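Long-range contacts in phiAB6 tailspike (Unidentified phage, PDB 5JS4), which cuts up the exopolysaccharide of Acinetobacter baumannii and so probably helps the phage to recognise and reach its host cell: residues 605-610 against 714-719; 649-654 against 687-692; 288-293 against 328-333; 355-360 against 374-379. One frame throughout, in Å; residues are numbered along the deposited sequence.

Contact 1: residues 605-610 against 714-719; sequences AFYAPM and AFTATS
M610 meets F715 and A717 where the C-terminal tail leaves strand 708-715. M610 has more surface buried here than any other residue. Its CB lies over one face of the F715 ring and 3.6 Å from F715 O. The chain then runs straight to SD, which sits obliquely to that ring, 5.0 Å from SD to the ring centroid. A bend at chi3 (-81°) brings CE back to the ring, 3.6 Å from F715 CE2. The same methyl lies 4.0 Å from CB of A717. The backbones of M610 and F715 form an antiparallel hydrogen-bonded pair. F715 N donates to M610 O in the carbonyl plane, at 2.9 Å, while the return bond from M610 N to F715 O is weak. P609 lays its CB against T716 CG2, 4.0 Å away. T716 CG2 also meets Y607 CD2, and the two side chains cross at about a right angle. Farther along, the Y607 hydroxyl donates to the C-terminal carboxylate. Its OH stands 2.5 Å from S719 O, a very short bond that comes in at the ring edge. S719 O also accepts from H653 NE2, and S719 OXT makes a salt bridge with K592. The terminal charge is thus held by several partners. T716 OG1 donates to T718 O, 2.7 Å away, and is also hydrogen-bonded to H653 N. W627 and F694 meet the F715 ring edge-to-face. The M610-F715 pair is a Met-aromatic contact at the end of an antiparallel strand pair in the C-terminal domain.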
# COMPACT_ATOMS: atom_id res chain seq x y z
N ALA A 605 17.02 -40.28 14.99
CA ALA A 605 17.36 -38.97 15.52
C ALA A 605 18.86 -38.78 15.66
O ALA A 605 19.62 -39.74 15.83
CB ALA A 605 16.69 -38.75 16.86
N PHE A 606 19.23 -37.50 15.61
CA PHE A 606 20.57 -37.02 15.88
C PHE A 606 20.49 -36.28 17.22
O PHE A 606 19.49 -35.62 17.50
CB PHE A 606 21.00 -36.08 14.77
CG PHE A 606 20.86 -36.68 13.39
CD1 PHE A 606 21.67 -37.73 12.99
CD2 PHE A 606 19.91 -36.19 12.49
CE1 PHE A 606 21.54 -38.29 11.73
CE2 PHE A 606 19.79 -36.74 11.23
CZ PHE A 606 20.60 -37.79 10.85
N TYR A 607 21.56 -36.39 18.02
CA TYR A 607 21.54 -35.96 19.43
C TYR A 607 22.63 -34.96 19.75
O TYR A 607 23.77 -35.11 19.31
CB TYR A 607 21.73 -37.18 20.34
CG TYR A 607 20.61 -38.17 20.25
CD1 TYR A 607 20.47 -38.99 19.14
CD2 TYR A 607 19.68 -38.29 21.27
CE1 TYR A 607 19.43 -39.90 19.05
CE2 TYR A 607 18.64 -39.20 21.19
CZ TYR A 607 18.52 -40.00 20.07
OH TYR A 607 17.49 -40.90 19.95
N ALA A 608 22.28 -33.95 20.55
CA ALA A 608 23.26 -33.07 21.18
C ALA A 608 23.18 -33.34 22.69
O ALA A 608 22.32 -32.79 23.36
CB ALA A 608 22.96 -31.61 20.87
N PRO A 609 24.05 -34.21 23.21
CA PRO A 609 23.92 -34.60 24.62
C PRO A 609 24.37 -33.52 25.59
O PRO A 609 25.09 -32.60 25.22
CB PRO A 609 24.85 -35.81 24.74
CG PRO A 609 25.90 -35.55 23.72
CD PRO A 609 25.18 -34.90 22.57
N MET A 610 23.93 -33.64 26.84
CA MET A 610 24.56 -32.88 27.91
C MET A 610 25.96 -33.44 28.12
O MET A 610 26.16 -34.65 28.10
CB MET A 610 23.76 -32.99 29.21
CG MET A 610 22.47 -32.20 29.17
SD MET A 610 21.51 -32.32 30.69
CE MET A 610 20.67 -33.88 30.47
N ALA A 714 28.98 -37.81 29.00
CA ALA A 714 27.98 -37.27 28.10
C ALA A 714 26.74 -38.14 28.25
O ALA A 714 26.84 -39.36 28.25
CB ALA A 714 28.47 -37.28 26.66
N PHE A 715 25.59 -37.51 28.39
CA PHE A 715 24.35 -38.27 28.55
C PHE A 715 23.14 -37.49 28.06
O PHE A 715 23.19 -36.27 27.90
CB PHE A 715 24.16 -38.73 30.01
CG PHE A 715 23.92 -37.61 30.99
CD1 PHE A 715 24.97 -36.82 31.45
CD2 PHE A 715 22.64 -37.37 31.49
CE1 PHE A 715 24.75 -35.81 32.36
CE2 PHE A 715 22.42 -36.36 32.41
CZ PHE A 715 23.47 -35.58 32.85
N THR A 716 22.07 -38.23 27.79
CA THR A 716 20.80 -37.64 27.41
C THR A 716 19.74 -37.97 28.45
O THR A 716 19.84 -39.00 29.14
CB THR A 716 20.32 -38.13 26.03
OG1 THR A 716 20.03 -39.54 26.08
CG2 THR A 716 21.38 -37.87 24.97
N ALA A 717 18.75 -37.10 28.57
CA ALA A 717 17.67 -37.28 29.55
C ALA A 717 16.46 -37.99 28.93
O ALA A 717 15.52 -38.32 29.64
CB ALA A 717 17.25 -35.94 30.13
N THR A 718 16.50 -38.22 27.62
CA THR A 718 15.50 -39.04 26.95
C THR A 718 16.20 -39.96 25.96
O THR A 718 17.37 -39.77 25.63
CB THR A 718 14.45 -38.22 26.17
OG1 THR A 718 15.04 -37.68 24.98
CG2 THR A 718 13.88 -37.11 27.03
N SER A 719 15.45 -40.94 25.46
CA SER A 719 15.95 -41.81 24.41
C SER A 719 16.00 -41.07 23.09
O SER A 719 16.54 -41.62 22.12
CB SER A 719 15.06 -43.04 24.27
OG SER A 719 13.77 -42.68 23.80
OXT SER A 719 15.52 -39.94 22.94

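Contact 2: residues 649-654 against 687-692; sequences ITNGHI and SYTEAA
I649, T689 and A691 bury the most surface here. I649 and A691 form an antiparallel hydrogen-bonded pair. I649 N reaches A691 O at 2.9 Å, and A691 N reaches I649 O at 2.8 Å. Both bonds are nearly straight. Their side chains share one sheet face, with I649 CB 4.4 Å from A691 CB. T689 leaves the helix with positive phi and brings its carbonyl to the other segment. N651 N donates to T689 O over 2.8 Å. The side chains of N651 and T689 lie side by side and point the same way, with T689 OG1 3.5 Å from N651 CB. That hydroxyl sits between its own backbone N and carbonyl carbon (chi1 60°), where it donates to Y688 O from above the carbonyl plane. The amide end of N651 has its partner outside, R710 of the second subunit. On the other sheet face, a water joins T650 OG1 to E690 OE1. E690 OE2 is hydrogen-bonded to T680 OG1. Strand 649-650 thus pairs with the start of strand 690-699, just after helix 684-688. Strand 672-678 also pairs with 690-699, and its M677 packs on A691.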
# COMPACT_ATOMS: atom_id res chain seq x y z
N ILE A 649 15.96 -38.51 34.27
CA ILE A 649 16.41 -39.16 33.06
C ILE A 649 15.44 -40.30 32.77
O ILE A 649 15.15 -41.11 33.65
CB ILE A 649 17.82 -39.74 33.25
CG1 ILE A 649 18.84 -38.61 33.47
CG2 ILE A 649 18.23 -40.63 32.08
CD1 ILE A 649 20.12 -39.07 34.12
N THR A 650 14.96 -40.37 31.53
CA THR A 650 14.07 -41.45 31.12
C THR A 650 14.68 -42.17 29.93
O THR A 650 14.75 -41.62 28.83
CB THR A 650 12.67 -40.92 30.77
OG1 THR A 650 12.15 -40.18 31.89
CG2 THR A 650 11.72 -42.07 30.44
N ASN A 651 15.16 -43.39 30.17
CA ASN A 651 15.66 -44.25 29.10
C ASN A 651 16.75 -43.58 28.28
O ASN A 651 16.74 -43.64 27.05
CB ASN A 651 14.51 -44.69 28.20
CG ASN A 651 14.85 -45.88 27.33
OD1 ASN A 651 15.76 -46.65 27.65
ND2 ASN A 651 14.11 -46.06 26.25
N GLY A 652 17.68 -42.94 28.98
CA GLY A 652 18.70 -42.11 28.34
C GLY A 652 19.90 -42.87 27.80
O GLY A 652 20.10 -44.05 28.10
N HIS A 653 20.69 -42.17 27.01
CA HIS A 653 21.94 -42.69 26.46
C HIS A 653 23.09 -42.19 27.33
O HIS A 653 23.05 -41.05 27.78
CB HIS A 653 22.11 -42.20 25.03
CG HIS A 653 20.97 -42.54 24.12
ND1 HIS A 653 20.73 -43.81 23.66
CD2 HIS A 653 20.01 -41.76 23.58
CE1 HIS A 653 19.67 -43.81 22.88
NE2 HIS A 653 19.21 -42.57 22.81
N ILE A 654 24.09 -43.03 27.57
CA ILE A 654 25.21 -42.65 28.45
C ILE A 654 26.54 -43.02 27.83
O ILE A 654 26.78 -44.16 27.45
CB ILE A 654 25.11 -43.32 29.84
CG1 ILE A 654 23.81 -42.91 30.53
CG2 ILE A 654 26.32 -42.93 30.70
CD1 ILE A 654 23.52 -43.66 31.81
N SER A 687 12.18 -51.06 36.40
CA SER A 687 10.84 -51.25 35.85
C SER A 687 10.43 -50.21 34.80
O SER A 687 9.76 -50.56 33.83
CB SER A 687 9.81 -51.26 36.98
OG SER A 687 10.10 -52.32 37.88
N TYR A 688 10.83 -48.95 34.98
CA TYR A 688 10.29 -47.86 34.16
C TYR A 688 11.36 -47.01 33.45
O TYR A 688 11.03 -46.00 32.84
CB TYR A 688 9.39 -46.97 35.02
CG TYR A 688 8.30 -47.75 35.71
CD1 TYR A 688 7.26 -48.32 34.98
CD2 TYR A 688 8.33 -47.96 37.08
CE1 TYR A 688 6.27 -49.05 35.60
CE2 TYR A 688 7.34 -48.69 37.72
CZ TYR A 688 6.31 -49.24 36.97
OH TYR A 688 5.32 -49.97 37.59
N THR A 689 12.61 -47.46 33.51
CA THR A 689 13.77 -46.72 32.96
C THR A 689 13.78 -45.24 33.35
O THR A 689 14.13 -44.37 32.54
CB THR A 689 13.92 -46.88 31.42
OG1 THR A 689 12.76 -46.39 30.74
CG2 THR A 689 14.18 -48.33 31.04
N GLU A 690 13.40 -44.95 34.59
CA GLU A 690 13.54 -43.61 35.14
C GLU A 690 14.70 -43.59 36.13
O GLU A 690 14.81 -44.46 36.99
CB GLU A 690 12.25 -43.15 35.82
CG GLU A 690 12.40 -41.79 36.49
CD GLU A 690 11.11 -41.27 37.05
OE1 GLU A 690 10.16 -41.05 36.27
OE2 GLU A 690 11.05 -41.07 38.29
N ALA A 691 15.58 -42.59 36.00
CA ALA A 691 16.71 -42.46 36.90
C ALA A 691 16.90 -41.01 37.33
O ALA A 691 16.53 -40.08 36.61
CB ALA A 691 17.98 -42.99 36.25
N ALA A 692 17.46 -40.84 38.52
CA ALA A 692 17.88 -39.54 39.02
C ALA A 692 19.24 -39.16 38.43
O ALA A 692 19.53 -37.99 38.22
CB ALA A 692 17.96 -39.57 40.53
O HOH W 1 10.24 -41.30 33.55

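Contact 3: residues 288-293 against 328-333; sequences NQVDLK and TAFINC
This is a parallel strand pairing between two successive rungs of a right-handed beta-helix, near the N-terminal end of one of its parallel sheets. Strand 290-291 is an edge strand of that sheet within the chain, and strand 328-333 lies next to it. V290 pairs with F330, and D291 with I331. Three backbone bonds follow the pairing: V290 N to A329 O, I331 N to V290 O and L292 N to I331 O. On one face, V290 and F330 lie side by side and point the same way. V290 CB is 3.7 Å from F330 CE1. L292 crosses F330 obliquely, and its CD1 also reaches CB of C333 at 3.6 Å. Helix 260-268 covers this end, with F263 on V290 and C267 on L292. I355 of the next strand meets F330, L292 and C333. Q289, just before the strand, reaches across to segment 328-333 on the side where I331 lies. Its CG is anti to the backbone N (chi1 -177°), and the extended chain carries NE2 to T328 O, 2.8 Å away. The acceptor lies in the plane of the Q289 amide, and the bond is close to straight at 169°. The Q289 side chain crosses that of I331 at about a right angle, with NE2 3.5 Å from I331 CG2. K293 has its charged end paired with D268. Its backbone N closes an Asx turn on D291 OD1, 3.0 Å away. N332 ND2 donates to the same D291 OD1 over 2.9 Å. The two donors come from opposite faces of the carboxylate plane.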
# COMPACT_ATOMS: atom_id res chain seq x y z
N ASN A 288 -3.07 43.19 -4.01
CA ASN A 288 -3.43 43.31 -2.61
C ASN A 288 -3.97 42.00 -2.09
O ASN A 288 -4.50 41.19 -2.85
CB ASN A 288 -4.47 44.41 -2.41
CG ASN A 288 -3.92 45.79 -2.74
OD1 ASN A 288 -3.24 46.41 -1.92
ND2 ASN A 288 -4.22 46.29 -3.93
N GLN A 289 -3.85 41.79 -0.78
CA GLN A 289 -4.35 40.59 -0.13
C GLN A 289 -5.86 40.50 -0.30
O GLN A 289 -6.56 41.50 -0.22
CB GLN A 289 -4.00 40.63 1.36
CG GLN A 289 -4.41 39.39 2.15
CD GLN A 289 -3.98 39.48 3.59
OE1 GLN A 289 -4.58 40.21 4.39
NE2 GLN A 289 -2.92 38.75 3.95
N VAL A 290 -6.34 39.28 -0.54
CA VAL A 290 -7.77 39.00 -0.62
C VAL A 290 -8.16 38.15 0.59
O VAL A 290 -7.51 37.15 0.88
CB VAL A 290 -8.13 38.26 -1.92
CG1 VAL A 290 -9.58 37.81 -1.91
CG2 VAL A 290 -7.85 39.15 -3.12
N ASP A 291 -9.20 38.58 1.29
CA ASP A 291 -9.78 37.80 2.38
C ASP A 291 -10.94 37.01 1.80
O ASP A 291 -11.97 37.58 1.44
CB ASP A 291 -10.26 38.74 3.50
CG ASP A 291 -10.73 37.99 4.74
OD1 ASP A 291 -10.99 36.77 4.67
OD2 ASP A 291 -10.85 38.64 5.80
N LEU A 292 -10.77 35.69 1.69
CA LEU A 292 -11.78 34.83 1.08
C LEU A 292 -13.05 34.69 1.92
O LEU A 292 -14.06 34.19 1.43
CB LEU A 292 -11.20 33.44 0.77
CG LEU A 292 -10.22 33.40 -0.41
CD1 LEU A 292 -9.44 32.10 -0.42
CD2 LEU A 292 -10.92 33.61 -1.74
N LYS A 293 -12.99 35.12 3.18
CA LYS A 293 -14.16 35.10 4.07
C LYS A 293 -14.77 33.71 4.17
O LYS A 293 -15.99 33.56 4.23
CB LYS A 293 -15.22 36.10 3.60
CG LYS A 293 -14.74 37.53 3.41
CD LYS A 293 -14.37 38.17 4.74
CE LYS A 293 -14.13 39.67 4.59
NZ LYS A 293 -15.40 40.44 4.47
N THR A 328 0.53 36.55 3.17
CA THR A 328 -0.12 35.57 2.30
C THR A 328 -1.17 36.27 1.43
O THR A 328 -1.94 37.09 1.93
CB THR A 328 -0.79 34.45 3.12
OG1 THR A 328 0.10 33.98 4.14
CG2 THR A 328 -1.16 33.29 2.20
N ALA A 329 -1.18 35.94 0.14
CA ALA A 329 -2.05 36.62 -0.83
C ALA A 329 -3.53 36.39 -0.56
O ALA A 329 -4.34 37.32 -0.66
CB ALA A 329 -1.69 36.19 -2.24
N PHE A 330 -3.88 35.15 -0.24
CA PHE A 330 -5.25 34.78 0.11
C PHE A 330 -5.30 34.28 1.54
O PHE A 330 -4.54 33.38 1.92
CB PHE A 330 -5.74 33.66 -0.81
CG PHE A 330 -6.12 34.12 -2.18
CD1 PHE A 330 -7.38 34.64 -2.43
CD2 PHE A 330 -5.24 34.01 -3.24
CE1 PHE A 330 -7.75 35.05 -3.69
CE2 PHE A 330 -5.60 34.42 -4.51
CZ PHE A 330 -6.86 34.94 -4.74
N ILE A 331 -6.20 34.84 2.35
CA ILE A 331 -6.41 34.36 3.71
C ILE A 331 -7.84 33.84 3.88
O ILE A 331 -8.72 34.13 3.08
CB ILE A 331 -6.09 35.44 4.77
CG1 ILE A 331 -6.98 36.68 4.59
CG2 ILE A 331 -4.62 35.81 4.69
CD1 ILE A 331 -6.91 37.66 5.75
N ASN A 332 -8.04 33.04 4.94
CA ASN A 332 -9.35 32.51 5.31
C ASN A 332 -10.02 31.69 4.21
O ASN A 332 -11.23 31.79 3.98
CB ASN A 332 -10.28 33.63 5.79
CG ASN A 332 -9.77 34.31 7.05
OD1 ASN A 332 -9.28 33.64 7.96
ND2 ASN A 332 -9.88 35.62 7.10
N CYS A 333 -9.23 30.88 3.53
CA CYS A 333 -9.76 30.01 2.50
C CYS A 333 -10.69 28.98 3.12
O CYS A 333 -10.45 28.50 4.23
CB CYS A 333 -8.63 29.29 1.76
SG CYS A 333 -9.16 28.32 0.35

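Contact 4: residues 355-360 against 374-379; sequences IEIDGY and NQIVVK
The E356 carboxylate meets the bent chain of K379, with OE1 3.7 Å from both CD and CE of the lysine. The charged atoms stay apart, at 4.0 Å from E356 OE1 to K379 NZ. A water spans the pair, donating a hydrogen bond to E356 OE2 and accepting one from K379 NZ. E356 OE2 has a further partner in T328 OG1. The D358 carboxylate is met from above its plane by Y360 N at OD2, 3.1 Å away, which makes an Asx turn at the corner of the chain. Nearer the backbone, E356 CG packs beside V377, 3.9 Å from its CG1. On the other face, I355 and I376 lie side by side, with I355 CG2 3.7 Å from I376 CD1. The short strands 355-358 and 377-379 run parallel, their directions 32° apart. V377 N to I355 O, I357 N to V377 O, K379 N to I357 O and G359 N to K379 O bind them. G359 CA also touches V378 CG1, at 3.8 Å. Strands 328-333 and 398-402 continue this parallel sheet beyond the two segments. C333 packs on I357, and I400 on I376. Strands 362-370 and 381-393 meet the isoleucine face through L369 and F387.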
# COMPACT_ATOMS: atom_id res chain seq x y z
N ILE A 355 -1.64 31.01 -0.13
CA ILE A 355 -2.96 30.83 0.47
C ILE A 355 -2.92 30.19 1.87
O ILE A 355 -2.13 29.28 2.13
CB ILE A 355 -3.86 30.02 -0.49
CG1 ILE A 355 -5.33 30.09 -0.07
CG2 ILE A 355 -3.37 28.58 -0.61
CD1 ILE A 355 -6.29 29.88 -1.22
N GLU A 356 -3.78 30.71 2.75
CA GLU A 356 -3.95 30.16 4.09
C GLU A 356 -5.27 29.41 4.16
O GLU A 356 -6.32 29.95 3.81
CB GLU A 356 -3.92 31.27 5.14
CG GLU A 356 -2.55 31.91 5.28
CD GLU A 356 -2.49 33.01 6.32
OE1 GLU A 356 -3.41 33.12 7.14
OE2 GLU A 356 -1.48 33.75 6.30
N ILE A 357 -5.20 28.16 4.60
CA ILE A 357 -6.36 27.28 4.69
C ILE A 357 -6.31 26.52 6.02
O ILE A 357 -5.24 26.10 6.45
CB ILE A 357 -6.42 26.31 3.48
CG1 ILE A 357 -7.70 25.47 3.53
CG2 ILE A 357 -5.18 25.43 3.42
CD1 ILE A 357 -7.96 24.66 2.28
N ASP A 358 -7.46 26.37 6.68
CA ASP A 358 -7.48 25.69 7.96
C ASP A 358 -7.23 24.19 7.80
O ASP A 358 -7.63 23.58 6.80
CB ASP A 358 -8.80 25.92 8.69
CG ASP A 358 -8.73 25.52 10.15
OD1 ASP A 358 -8.09 26.25 10.94
OD2 ASP A 358 -9.30 24.47 10.51
N GLY A 359 -6.56 23.60 8.78
CA GLY A 359 -6.21 22.18 8.72
C GLY A 359 -7.36 21.20 8.89
O GLY A 359 -7.23 20.04 8.51
N TYR A 360 -8.47 21.65 9.48
CA TYR A 360 -9.63 20.78 9.72
C TYR A 360 -10.61 20.81 8.55
O TYR A 360 -11.25 21.83 8.30
CB TYR A 360 -10.34 21.16 11.02
CG TYR A 360 -11.60 20.35 11.33
CD1 TYR A 360 -11.59 18.96 11.29
CD2 TYR A 360 -12.78 20.99 11.68
CE1 TYR A 360 -12.74 18.23 11.59
CE2 TYR A 360 -13.93 20.27 11.98
CZ TYR A 360 -13.91 18.89 11.93
OH TYR A 360 -15.05 18.18 12.22
N ASN A 374 5.91 30.37 0.90
CA ASN A 374 5.15 29.17 1.20
C ASN A 374 3.98 29.13 0.24
O ASN A 374 3.27 30.12 0.09
CB ASN A 374 4.64 29.18 2.65
CG ASN A 374 5.76 29.20 3.67
OD1 ASN A 374 5.71 29.96 4.64
ND2 ASN A 374 6.76 28.36 3.47
N GLN A 375 3.78 28.01 -0.44
CA GLN A 375 2.70 27.93 -1.41
C GLN A 375 1.38 27.65 -0.71
O GLN A 375 0.43 28.43 -0.82
CB GLN A 375 3.04 26.93 -2.51
CG GLN A 375 4.11 27.47 -3.44
CD GLN A 375 4.65 26.47 -4.44
OE1 GLN A 375 4.71 25.27 -4.16
NE2 GLN A 375 5.06 26.95 -5.60
N ILE A 376 1.33 26.57 0.06
CA ILE A 376 0.17 26.26 0.89
C ILE A 376 0.53 26.49 2.35
O ILE A 376 1.44 25.85 2.87
CB ILE A 376 -0.29 24.80 0.70
CG1 ILE A 376 -0.65 24.53 -0.77
CG2 ILE A 376 -1.45 24.47 1.62
CD1 ILE A 376 -1.91 25.19 -1.26
N VAL A 377 -0.18 27.41 3.00
CA VAL A 377 0.02 27.68 4.41
C VAL A 377 -1.16 27.09 5.17
O VAL A 377 -2.28 27.59 5.08
CB VAL A 377 0.12 29.20 4.69
CG1 VAL A 377 0.29 29.47 6.18
CG2 VAL A 377 1.28 29.80 3.91
N VAL A 378 -0.90 26.02 5.91
CA VAL A 378 -1.93 25.36 6.70
C VAL A 378 -2.02 26.05 8.05
O VAL A 378 -1.01 26.19 8.74
CB VAL A 378 -1.63 23.87 6.92
CG1 VAL A 378 -2.74 23.21 7.73
CG2 VAL A 378 -1.44 23.15 5.59
N LYS A 379 -3.22 26.47 8.43
CA LYS A 379 -3.45 27.08 9.74
C LYS A 379 -3.95 26.03 10.72
O LYS A 379 -4.64 25.08 10.33
CB LYS A 379 -4.42 28.26 9.63
CG LYS A 379 -4.02 29.33 8.63
CD LYS A 379 -2.68 30.00 8.94
CE LYS A 379 -2.80 31.00 10.08
NZ LYS A 379 -1.49 31.66 10.38
O HOH W 2 0.08 32.93 8.50

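Overall arrangement
From the N terminus, contact 3 comes first and closes a loop of 34 residues between 293 and 328. Contact 4 follows in series and closes a shorter loop of 13 residues. The two touch because strands 328-333 and 353-358 are neighbours in one parallel sheet of the beta-helix. The chain then runs to the C-terminal domain, on the far side of its centre from contact 3. There contact 1 opens at 605 and closes only at the C terminus. Contact 2 is nested inside that loop, and the two touch where A717 and T716 meet T650 and H653. Centres of contacts 2 and 3 lie about 89 Å apart. Contacts 1, 2 and 4 also reach the second subunit.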